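Local coordinates for protein guanine nucleotide exchange factor SRM1 (PDB 3OF7) that acts as a guanine nucleotide exchange factor for the yeast GTPases GSP1 and GSP2, exchanging bound GDP for GTP, and binds chromatin, at residues 283-288 / 321-326; 332-337 / 377-382; 338-343 / 365-370; 345-350 / 371-376. One frame throughout, in Å; residues are numbered along the deposited sequence.

All four contacts gather around one blade of the seven-bladed RCC1 beta-propeller, the antiparallel sheet of strands 315-320, 324-329, 334-337 and 370-372. Contact 1 closes first along the chain, joining the loop 283-288 of the preceding blade to the start of strand 324-329. Contact 2 then links strand 334-337 to strand 379-384, the first of the following blade, and the loop it closes encloses contacts 3 and 4, whose segments alternate along the chain. Contacts 1 and 3 have centres about 8 Å apart and contacts 1 and 2 about 17 Å. Together they tie this blade to both neighbours and fold its long 338-369 excursion back on itself.

Contact 1. Residues 283-288 / 321-326; sequences LNQFGQ and GEHHSL
Phe-286 lies obliquely over the imidazole of His-323, its CE2 above the ring centre and its CD2 3.5 Å from His-323 CG. The two ring planes make 44°, neither a parallel stack nor a T-shape. His-323 reaches this place with CG anti to its carbonyl carbon (chi1 -60°), and CG of Phe-286 is set the same way. On the opposite face of the imidazole sits Glu-322 CG, so the ring is sandwiched between an aromatic side chain and the aliphatic part of its own neighbour. Gln-288 supplies the edge: its NE2 lies in the ring plane, 3.7 Å from His-323 CD2, while its CB packs 3.6 Å from His-323 O. The chain of Gln-288 bends at chi2 and runs beside His-323 in the same direction. Its OE1 turns back within its own segment and accepts a bond from Phe-286 N at 2.9 Å, made in the plane of the amide carbonyl. Leu-283 CD2 adds a looser apolar touch at the imidazole edge, 4.2 Å from His-323 CD2. Beyond the two segments, His-323 ND1 is hydrogen-bonded to Arg-339 NH1, and Glu-322 OE1 to His-387 NE2. With both faces packed by carbon and the polar need of ND1 met by the arginine, the imidazole is probably held in its rotation.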
# COMPACT_ATOMS: atom_id res chain seq x y z
N LEU A 283 -8.53 -2.04 -13.53
CA LEU A 283 -9.75 -2.76 -13.18
C LEU A 283 -10.78 -1.82 -12.57
O LEU A 283 -10.46 -1.02 -11.69
CB LEU A 283 -9.42 -3.90 -12.21
CG LEU A 283 -10.58 -4.79 -11.76
CD1 LEU A 283 -11.14 -5.63 -12.94
CD2 LEU A 283 -10.17 -5.66 -10.58
N ASN A 284 -12.03 -1.90 -13.05
CA ASN A 284 -13.06 -0.95 -12.63
C ASN A 284 -14.47 -1.52 -12.46
O ASN A 284 -15.45 -0.78 -12.62
CB ASN A 284 -13.08 0.26 -13.57
CG ASN A 284 -13.79 1.46 -12.97
OD1 ASN A 284 -13.72 1.70 -11.76
ND2 ASN A 284 -14.48 2.23 -13.81
N GLN A 285 -14.59 -2.80 -12.12
CA GLN A 285 -15.93 -3.41 -12.08
C GLN A 285 -16.76 -2.95 -10.89
O GLN A 285 -17.99 -3.13 -10.89
CB GLN A 285 -15.89 -4.95 -12.24
CG GLN A 285 -15.71 -5.77 -10.95
CD GLN A 285 -14.27 -5.86 -10.47
OE1 GLN A 285 -13.77 -6.95 -10.17
NE2 GLN A 285 -13.61 -4.72 -10.37
N PHE A 286 -16.11 -2.36 -9.88
CA PHE A 286 -16.84 -1.75 -8.76
C PHE A 286 -16.74 -0.22 -8.72
O PHE A 286 -17.13 0.41 -7.74
CB PHE A 286 -16.37 -2.34 -7.42
CG PHE A 286 -16.76 -3.77 -7.21
CD1 PHE A 286 -18.03 -4.09 -6.72
CD2 PHE A 286 -15.87 -4.80 -7.52
CE1 PHE A 286 -18.40 -5.43 -6.53
CE2 PHE A 286 -16.23 -6.14 -7.33
CZ PHE A 286 -17.50 -6.46 -6.84
N GLY A 287 -16.23 0.37 -9.80
CA GLY A 287 -16.08 1.83 -9.87
C GLY A 287 -14.95 2.33 -8.99
O GLY A 287 -14.92 3.52 -8.62
N GLN A 288 -14.01 1.45 -8.66
CA GLN A 288 -12.86 1.81 -7.82
C GLN A 288 -11.96 2.88 -8.48
O GLN A 288 -11.21 3.57 -7.79
CB GLN A 288 -12.05 0.58 -7.40
CG GLN A 288 -11.47 -0.27 -8.54
CD GLN A 288 -12.35 -1.45 -8.93
OE1 GLN A 288 -13.54 -1.29 -9.21
NE2 GLN A 288 -11.76 -2.64 -8.99
N GLY A 321 -7.22 -0.70 -2.45
CA GLY A 321 -7.19 -2.15 -2.28
C GLY A 321 -7.57 -2.89 -3.54
O GLY A 321 -7.26 -2.44 -4.64
N GLU A 322 -8.23 -4.04 -3.39
CA GLU A 322 -8.68 -4.79 -4.56
C GLU A 322 -9.79 -4.05 -5.33
O GLU A 322 -9.73 -3.90 -6.56
CB GLU A 322 -9.12 -6.21 -4.20
CG GLU A 322 -9.37 -7.07 -5.44
CD GLU A 322 -9.67 -8.52 -5.16
OE1 GLU A 322 -10.06 -8.87 -4.03
OE2 GLU A 322 -9.54 -9.31 -6.11
N HIS A 323 -10.80 -3.58 -4.60
CA HIS A 323 -12.00 -3.04 -5.24
C HIS A 323 -12.46 -1.71 -4.67
O HIS A 323 -13.63 -1.34 -4.85
CB HIS A 323 -13.16 -4.05 -5.14
CG HIS A 323 -12.88 -5.37 -5.79
ND1 HIS A 323 -13.24 -6.57 -5.22
CD2 HIS A 323 -12.33 -5.67 -6.99
CE1 HIS A 323 -12.90 -7.56 -6.03
NE2 HIS A 323 -12.34 -7.04 -7.11
N HIS A 324 -11.57 -1.01 -3.99
CA HIS A 324 -11.89 0.32 -3.45
C HIS A 324 -10.69 1.23 -3.48
O HIS A 324 -9.54 0.77 -3.57
CB HIS A 324 -12.45 0.23 -2.02
CG HIS A 324 -11.43 -0.12 -0.98
ND1 HIS A 324 -11.08 0.75 0.03
CD2 HIS A 324 -10.69 -1.24 -0.80
CE1 HIS A 324 -10.17 0.18 0.80
NE2 HIS A 324 -9.92 -1.03 0.32
N SER A 325 -10.95 2.53 -3.40
CA SER A 325 -9.90 3.53 -3.42
C SER A 325 -10.16 4.60 -2.39
O SER A 325 -11.31 4.91 -2.10
CB SER A 325 -9.82 4.17 -4.80
OG SER A 325 -9.60 3.17 -5.77
N LEU A 326 -9.08 5.18 -1.86
CA LEU A 326 -9.18 6.21 -0.83
C LEU A 326 -8.31 7.40 -1.19
O LEU A 326 -7.10 7.26 -1.35
CB LEU A 326 -8.78 5.66 0.54
CG LEU A 326 -9.49 4.39 1.02
CD1 LEU A 326 -8.85 3.90 2.30
CD2 LEU A 326 -10.99 4.63 1.22

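Contact 2. Residues 332-337 / 377-382; sequences GDLYSC and PKFKSV
Lys-378 reaches across to Gly-332 and Asp-333 from the segment that leads into the next sheet. Its CB lies 4.1 Å from Gly-332 O. The chain then bends at chi2 (-79°), which carries CD to 4.0 Å from both Gly-332 O and Asp-333 OD1. CE follows at 3.7 Å from Asp-333 OD1, and NZ ends in a salt bridge to that oxygen at 3.1 Å, approaching from above the carboxylate plane. The two side chains thus run side by side and point the same way. One backbone hydrogen bond also joins the segments: Phe-379 N donates nearly straight to Gly-332 O on a lone pair, 3.0 Å long, and a water donates to both Gly-332 O and Pro-377 O. Gly-332 is held to glycine by its positive phi, and a CB would press on Lys-378 and Phe-379. Farther in, Leu-334 CD2 packs obliquely on Phe-379 CD1 at 4.1 Å, and Leu-334 CD1 meets Val-382 CG2 at 4.2 Å. Leu-328 and Leu-326 of strand 324-329 pack against the same apolar patch. Such apolar packing between adjacent sheets is the blade-to-blade interface of a beta-propeller, to which this protein adds the Asp-333 to Lys-378 bridge within a single RCC1 repeat.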
# COMPACT_ATOMS: atom_id res chain seq x y z
N GLY A 332 -7.14 17.08 4.93
CA GLY A 332 -7.47 15.92 5.76
C GLY A 332 -8.81 15.26 5.52
O GLY A 332 -9.25 14.44 6.32
N ASP A 333 -9.47 15.61 4.42
CA ASP A 333 -10.74 14.98 4.06
C ASP A 333 -10.46 13.73 3.25
O ASP A 333 -9.52 13.69 2.46
CB ASP A 333 -11.62 15.92 3.24
CG ASP A 333 -12.10 17.13 4.03
OD1 ASP A 333 -12.34 17.02 5.25
OD2 ASP A 333 -12.26 18.19 3.40
N LEU A 334 -11.31 12.72 3.43
CA LEU A 334 -11.12 11.44 2.76
C LEU A 334 -12.28 11.15 1.82
O LEU A 334 -13.45 11.15 2.23
CB LEU A 334 -10.95 10.32 3.79
CG LEU A 334 -10.42 8.97 3.32
CD1 LEU A 334 -8.98 9.08 2.80
CD2 LEU A 334 -10.48 7.98 4.48
N TYR A 335 -11.95 10.90 0.56
CA TYR A 335 -12.93 10.54 -0.46
C TYR A 335 -12.75 9.07 -0.80
O TYR A 335 -11.65 8.64 -1.12
CB TYR A 335 -12.71 11.38 -1.71
CG TYR A 335 -12.93 12.85 -1.50
CD1 TYR A 335 -14.15 13.46 -1.83
CD2 TYR A 335 -11.92 13.65 -0.96
CE1 TYR A 335 -14.35 14.82 -1.63
CE2 TYR A 335 -12.11 15.02 -0.75
CZ TYR A 335 -13.33 15.59 -1.09
OH TYR A 335 -13.52 16.93 -0.89
N SER A 336 -13.84 8.31 -0.73
CA SER A 336 -13.77 6.90 -1.09
C SER A 336 -14.64 6.57 -2.29
O SER A 336 -15.63 7.26 -2.58
CB SER A 336 -14.16 6.02 0.10
OG SER A 336 -15.54 6.13 0.37
N CYS A 337 -14.26 5.51 -3.00
CA CYS A 337 -15.09 4.95 -4.07
C CYS A 337 -14.78 3.47 -4.27
O CYS A 337 -13.70 3.00 -3.90
CB CYS A 337 -14.90 5.71 -5.38
SG CYS A 337 -13.21 5.82 -5.97
N PRO A 377 -12.68 12.16 12.04
CA PRO A 377 -11.63 13.15 12.22
C PRO A 377 -10.93 13.47 10.90
O PRO A 377 -11.10 12.76 9.90
CB PRO A 377 -10.64 12.44 13.16
CG PRO A 377 -10.89 11.00 12.96
CD PRO A 377 -12.35 10.88 12.70
N LYS A 378 -10.15 14.55 10.90
CA LYS A 378 -9.24 14.85 9.81
C LYS A 378 -8.11 13.81 9.83
O LYS A 378 -7.58 13.48 10.89
CB LYS A 378 -8.67 16.26 9.96
CG LYS A 378 -9.73 17.37 9.92
CD LYS A 378 -10.18 17.67 8.50
CE LYS A 378 -11.35 18.66 8.47
NZ LYS A 378 -11.49 19.32 7.14
N PHE A 379 -7.78 13.28 8.65
CA PHE A 379 -6.72 12.27 8.55
C PHE A 379 -5.44 12.83 7.94
O PHE A 379 -5.49 13.70 7.08
CB PHE A 379 -7.18 11.05 7.74
CG PHE A 379 -8.34 10.32 8.36
CD1 PHE A 379 -9.56 10.26 7.70
CD2 PHE A 379 -8.21 9.69 9.59
CE1 PHE A 379 -10.65 9.57 8.26
CE2 PHE A 379 -9.28 9.00 10.16
CZ PHE A 379 -10.50 8.94 9.49
N LYS A 380 -4.31 12.28 8.36
CA LYS A 380 -3.02 12.69 7.81
C LYS A 380 -2.36 11.63 6.91
O LYS A 380 -1.51 11.97 6.09
CB LYS A 380 -2.07 13.20 8.91
CG LYS A 380 -1.74 12.18 10.00
CD LYS A 380 -0.70 12.76 10.97
CE LYS A 380 -0.25 11.74 11.99
NZ LYS A 380 0.98 12.21 12.75
N SER A 381 -2.75 10.37 7.07
CA SER A 381 -2.30 9.30 6.17
C SER A 381 -3.34 8.18 6.12
O SER A 381 -4.19 8.07 7.00
CB SER A 381 -0.93 8.72 6.58
OG SER A 381 -1.02 7.97 7.79
N VAL A 382 -3.27 7.36 5.08
CA VAL A 382 -4.24 6.29 4.87
C VAL A 382 -3.54 5.10 4.21
O VAL A 382 -2.57 5.27 3.47
CB VAL A 382 -5.45 6.81 4.03
CG1 VAL A 382 -5.02 7.27 2.63
CG2 VAL A 382 -6.58 5.78 3.95
O HOH W 1 -11.52 13.33 7.29

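Contact 3. Residues 338-343 / 365-370; sequences GRLDMF and RAVPLP
Asp-341 receives Arg-365 side-on, NE to OD1 at 2.6 Å and NH2 to OD2 at 2.7 Å. OD1 uses its syn lone pair, whereas OD2 is met on its syn side but out of the carboxylate plane, the two flat groups being turned 34° apart. OD2 takes a second strong donor, Arg-339 NE at 2.7 Å, on its anti lone pair. The two arginines reach the carboxylate differently: Arg-339 is extended from CG to NE, while Arg-365 bends at chi2 (-80°) and chi3 (-40°). Their NH2 atoms come within 3.9 Å of each other, like charges brought together by the shared acid. Met-342 CE lies over one face of the Arg-339 guanidinium. The next shell is backbone: Gly-338 and Val-367 form an antiparallel hydrogen-bonded pair, Gly-338 N to Val-367 O 2.7 Å and Val-367 N to Gly-338 O 2.8 Å, and Leu-340 N donates to Arg-365 O at 2.8 Å. Arg-365 and Ala-366 form a classic beta bulge opposite Tyr-357. An alanine in place of Asp-341 would probably leave Arg-365 NE and NH2 and Arg-339 NE without their acceptor, with two like charges close together, and Arg-365 freer to turn. One carboxylate thus answers two guanidiniums, Glu-344 adding no more than a long, weak ion pair to Arg-339, and it probably helps hold Arg-339 steady beside His-323.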
# COMPACT_ATOMS: atom_id res chain seq x y z
N GLY A 338 -15.74 2.77 -4.87
CA GLY A 338 -15.62 1.34 -5.10
C GLY A 338 -16.61 0.51 -4.31
O GLY A 338 -17.74 0.94 -4.03
N ARG A 339 -16.16 -0.68 -3.93
CA ARG A 339 -17.02 -1.73 -3.40
C ARG A 339 -17.61 -1.45 -2.01
O ARG A 339 -16.95 -0.86 -1.14
CB ARG A 339 -16.25 -3.04 -3.39
CG ARG A 339 -17.10 -4.25 -3.17
CD ARG A 339 -16.32 -5.50 -3.54
NE ARG A 339 -17.16 -6.68 -3.38
CZ ARG A 339 -16.75 -7.93 -3.52
NH1 ARG A 339 -15.48 -8.20 -3.84
NH2 ARG A 339 -17.62 -8.92 -3.36
N LEU A 340 -18.84 -1.91 -1.82
CA LEU A 340 -19.62 -1.71 -0.59
C LEU A 340 -19.96 -3.02 0.13
O LEU A 340 -20.38 -3.01 1.30
CB LEU A 340 -20.90 -0.94 -0.96
CG LEU A 340 -21.80 -0.22 0.04
CD1 LEU A 340 -21.03 0.79 0.87
CD2 LEU A 340 -22.92 0.47 -0.75
N ASP A 341 -19.78 -4.16 -0.56
CA ASP A 341 -20.17 -5.48 -0.03
C ASP A 341 -19.56 -5.79 1.33
O ASP A 341 -20.20 -6.41 2.18
CB ASP A 341 -19.82 -6.61 -1.02
CG ASP A 341 -20.52 -6.48 -2.35
OD1 ASP A 341 -21.74 -6.19 -2.37
OD2 ASP A 341 -19.86 -6.67 -3.40
N MET A 342 -18.31 -5.38 1.52
CA MET A 342 -17.62 -5.60 2.80
C MET A 342 -17.32 -4.27 3.48
O MET A 342 -16.36 -4.15 4.24
CB MET A 342 -16.34 -6.43 2.60
CG MET A 342 -16.59 -7.88 2.15
SD MET A 342 -15.14 -8.81 1.57
CE MET A 342 -15.35 -8.71 -0.21
N PHE A 343 -18.15 -3.27 3.18
CA PHE A 343 -18.03 -1.93 3.74
C PHE A 343 -16.69 -1.27 3.42
O PHE A 343 -16.22 -0.42 4.19
CB PHE A 343 -18.25 -1.94 5.26
CG PHE A 343 -19.65 -2.31 5.70
CD1 PHE A 343 -20.77 -1.98 4.92
CD2 PHE A 343 -19.85 -2.94 6.93
CE1 PHE A 343 -22.07 -2.32 5.35
CE2 PHE A 343 -21.15 -3.27 7.37
CZ PHE A 343 -22.26 -2.95 6.57
N ARG A 365 -24.07 -2.27 -4.12
CA ARG A 365 -22.80 -2.99 -4.26
C ARG A 365 -21.58 -2.08 -4.34
O ARG A 365 -20.47 -2.52 -4.07
CB ARG A 365 -22.79 -3.88 -5.52
CG ARG A 365 -23.95 -4.86 -5.69
CD ARG A 365 -23.83 -6.15 -4.87
NE ARG A 365 -22.48 -6.74 -4.82
CZ ARG A 365 -21.97 -7.63 -5.67
NH1 ARG A 365 -22.66 -8.07 -6.71
NH2 ARG A 365 -20.73 -8.08 -5.48
N ALA A 366 -21.79 -0.82 -4.76
CA ALA A 366 -20.68 0.08 -5.06
C ALA A 366 -21.03 1.58 -5.01
O ALA A 366 -22.17 1.97 -5.27
CB ALA A 366 -20.04 -0.27 -6.42
N VAL A 367 -20.03 2.39 -4.71
CA VAL A 367 -20.14 3.86 -4.78
C VAL A 367 -19.08 4.31 -5.78
O VAL A 367 -17.89 4.38 -5.44
CB VAL A 367 -19.92 4.51 -3.38
CG1 VAL A 367 -20.01 6.05 -3.47
CG2 VAL A 367 -20.93 3.98 -2.37
N PRO A 368 -19.48 4.56 -7.04
CA PRO A 368 -18.51 4.67 -8.12
C PRO A 368 -17.88 6.04 -8.34
O PRO A 368 -17.04 6.18 -9.23
CB PRO A 368 -19.32 4.26 -9.34
CG PRO A 368 -20.68 4.75 -9.03
CD PRO A 368 -20.87 4.60 -7.55
N LEU A 369 -18.30 7.05 -7.59
CA LEU A 369 -17.66 8.36 -7.64
C LEU A 369 -17.04 8.65 -6.28
O LEU A 369 -17.61 8.26 -5.26
CB LEU A 369 -18.67 9.47 -7.96
CG LEU A 369 -19.48 9.43 -9.25
CD1 LEU A 369 -20.46 10.61 -9.24
CD2 LEU A 369 -18.59 9.45 -10.50
N PRO A 370 -15.88 9.33 -6.25
CA PRO A 370 -15.24 9.69 -4.98
C PRO A 370 -16.23 10.45 -4.11
O PRO A 370 -16.82 11.43 -4.56
CB PRO A 370 -14.09 10.61 -5.42
CG PRO A 370 -13.80 10.23 -6.80
CD PRO A 370 -15.09 9.79 -7.41

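Contact 4. Residues 345-350 / 371-376; sequences VGIPKD and TKLNNV
Ile-347 and Leu-373 form a small, buried apolar contact between the loop that follows strand 334-337 and the segment 371-376, which runs out of the blade's last strand. Ile-347 CG1 meets Leu-373 CD2 at 3.5 Å, tighter than usual for two carbons, the side chains crossing at a slant. CG of Leu-373 is anti to its carbonyl carbon (chi1 -63°), and the methyls meet the backbone of Val-345 and Gly-346. CD2 lies 3.6 Å from Val-345 O and 3.7 Å from Gly-346 O, and CD1 lies 4.0 Å from Gly-346 O. The end of Ile-347 continues to Thr-371, which it crosses at about a right angle, CD1 to CB at 4.0 Å. The hydroxyl of Thr-371 is engaged by Tyr-355 and by Leu-369 O. An alanine in place of Leu-373 would probably open a gap beside Ile-347 CG1 and leave the Val-345 and Gly-346 carbonyls without their apolar cover. Strand 334-337 runs next to the contact: Ser-336 touches both Ile-347 and Leu-373, and its OG is hydrogen-bonded to Val-345 O. Leu-334 packs on Leu-373, which also reaches Pro-421 of strand 421-423, an edge strand of the following blade.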
# COMPACT_ATOMS: atom_id res chain seq x y z
N VAL A 345 -15.70 0.97 1.37
CA VAL A 345 -15.70 2.43 1.19
C VAL A 345 -15.99 3.23 2.48
O VAL A 345 -15.75 4.44 2.53
CB VAL A 345 -16.62 2.89 0.03
CG1 VAL A 345 -16.05 2.40 -1.30
CG2 VAL A 345 -18.05 2.38 0.23
N GLY A 346 -16.49 2.55 3.52
CA GLY A 346 -16.65 3.15 4.85
C GLY A 346 -17.71 4.23 4.93
O GLY A 346 -17.57 5.17 5.73
N ILE A 347 -18.74 4.11 4.10
CA ILE A 347 -19.89 5.02 4.10
C ILE A 347 -21.09 4.30 4.75
O ILE A 347 -21.42 3.17 4.35
CB ILE A 347 -20.25 5.50 2.66
CG1 ILE A 347 -19.05 6.22 2.02
CG2 ILE A 347 -21.49 6.40 2.67
CD1 ILE A 347 -19.12 6.33 0.50
N PRO A 348 -21.73 4.91 5.76
CA PRO A 348 -22.83 4.20 6.40
C PRO A 348 -24.08 4.18 5.52
O PRO A 348 -24.29 5.11 4.74
CB PRO A 348 -23.08 5.00 7.68
CG PRO A 348 -22.61 6.38 7.36
CD PRO A 348 -21.52 6.26 6.33
N LYS A 349 -24.89 3.13 5.66
CA LYS A 349 -26.09 2.92 4.83
C LYS A 349 -26.99 4.16 4.72
O LYS A 349 -27.37 4.56 3.61
CB LYS A 349 -26.90 1.72 5.34
CG LYS A 349 -28.15 1.43 4.52
CD LYS A 349 -28.71 0.04 4.80
CE LYS A 349 -29.83 -0.30 3.82
NZ LYS A 349 -30.33 -1.69 4.02
N ASP A 350 -27.29 4.79 5.85
CA ASP A 350 -28.19 5.95 5.88
C ASP A 350 -27.60 7.23 5.29
O ASP A 350 -28.23 8.29 5.37
CB ASP A 350 -28.70 6.20 7.31
CG ASP A 350 -29.62 5.10 7.80
N THR A 371 -16.41 9.98 -2.88
CA THR A 371 -17.43 10.51 -1.99
C THR A 371 -16.79 10.84 -0.64
O THR A 371 -16.15 9.99 -0.03
CB THR A 371 -18.60 9.50 -1.82
OG1 THR A 371 -19.09 9.13 -3.12
CG2 THR A 371 -19.75 10.09 -0.99
N LYS A 372 -16.96 12.08 -0.20
CA LYS A 372 -16.34 12.53 1.05
C LYS A 372 -16.96 11.83 2.25
O LYS A 372 -18.18 11.73 2.36
CB LYS A 372 -16.45 14.06 1.20
CG LYS A 372 -15.81 14.60 2.48
CD LYS A 372 -15.51 16.10 2.42
CE LYS A 372 -16.66 16.95 2.94
NZ LYS A 372 -16.28 18.41 3.03
N LEU A 373 -16.10 11.33 3.15
CA LEU A 373 -16.57 10.71 4.38
C LEU A 373 -16.90 11.78 5.41
O LEU A 373 -16.17 12.76 5.56
CB LEU A 373 -15.52 9.74 4.95
CG LEU A 373 -15.13 8.50 4.15
CD1 LEU A 373 -14.38 7.51 5.04
CD2 LEU A 373 -16.35 7.83 3.54
N ASN A 374 -18.01 11.58 6.10
CA ASN A 374 -18.48 12.52 7.11
C ASN A 374 -18.42 11.90 8.49
O ASN A 374 -18.31 10.68 8.62
CB ASN A 374 -19.89 12.99 6.78
CG ASN A 374 -19.93 13.85 5.53
OD1 ASN A 374 -20.71 13.60 4.61
ND2 ASN A 374 -19.07 14.87 5.48
N ASN A 375 -18.48 12.75 9.52
CA ASN A 375 -18.44 12.29 10.91
C ASN A 375 -17.18 11.47 11.20
O ASN A 375 -17.23 10.41 11.84
CB ASN A 375 -19.72 11.52 11.27
CG ASN A 375 -20.99 12.32 10.95
OD1 ASN A 375 -21.88 11.83 10.26
ND2 ASN A 375 -21.06 13.55 11.44
N VAL A 376 -16.05 11.97 10.71
CA VAL A 376 -14.74 11.38 10.95
C VAL A 376 -13.77 12.49 11.33
O VAL A 376 -14.00 13.65 10.97
CB VAL A 376 -14.18 10.63 9.70
CG1 VAL A 376 -15.00 9.37 9.41
CG2 VAL A 376 -14.13 11.55 8.47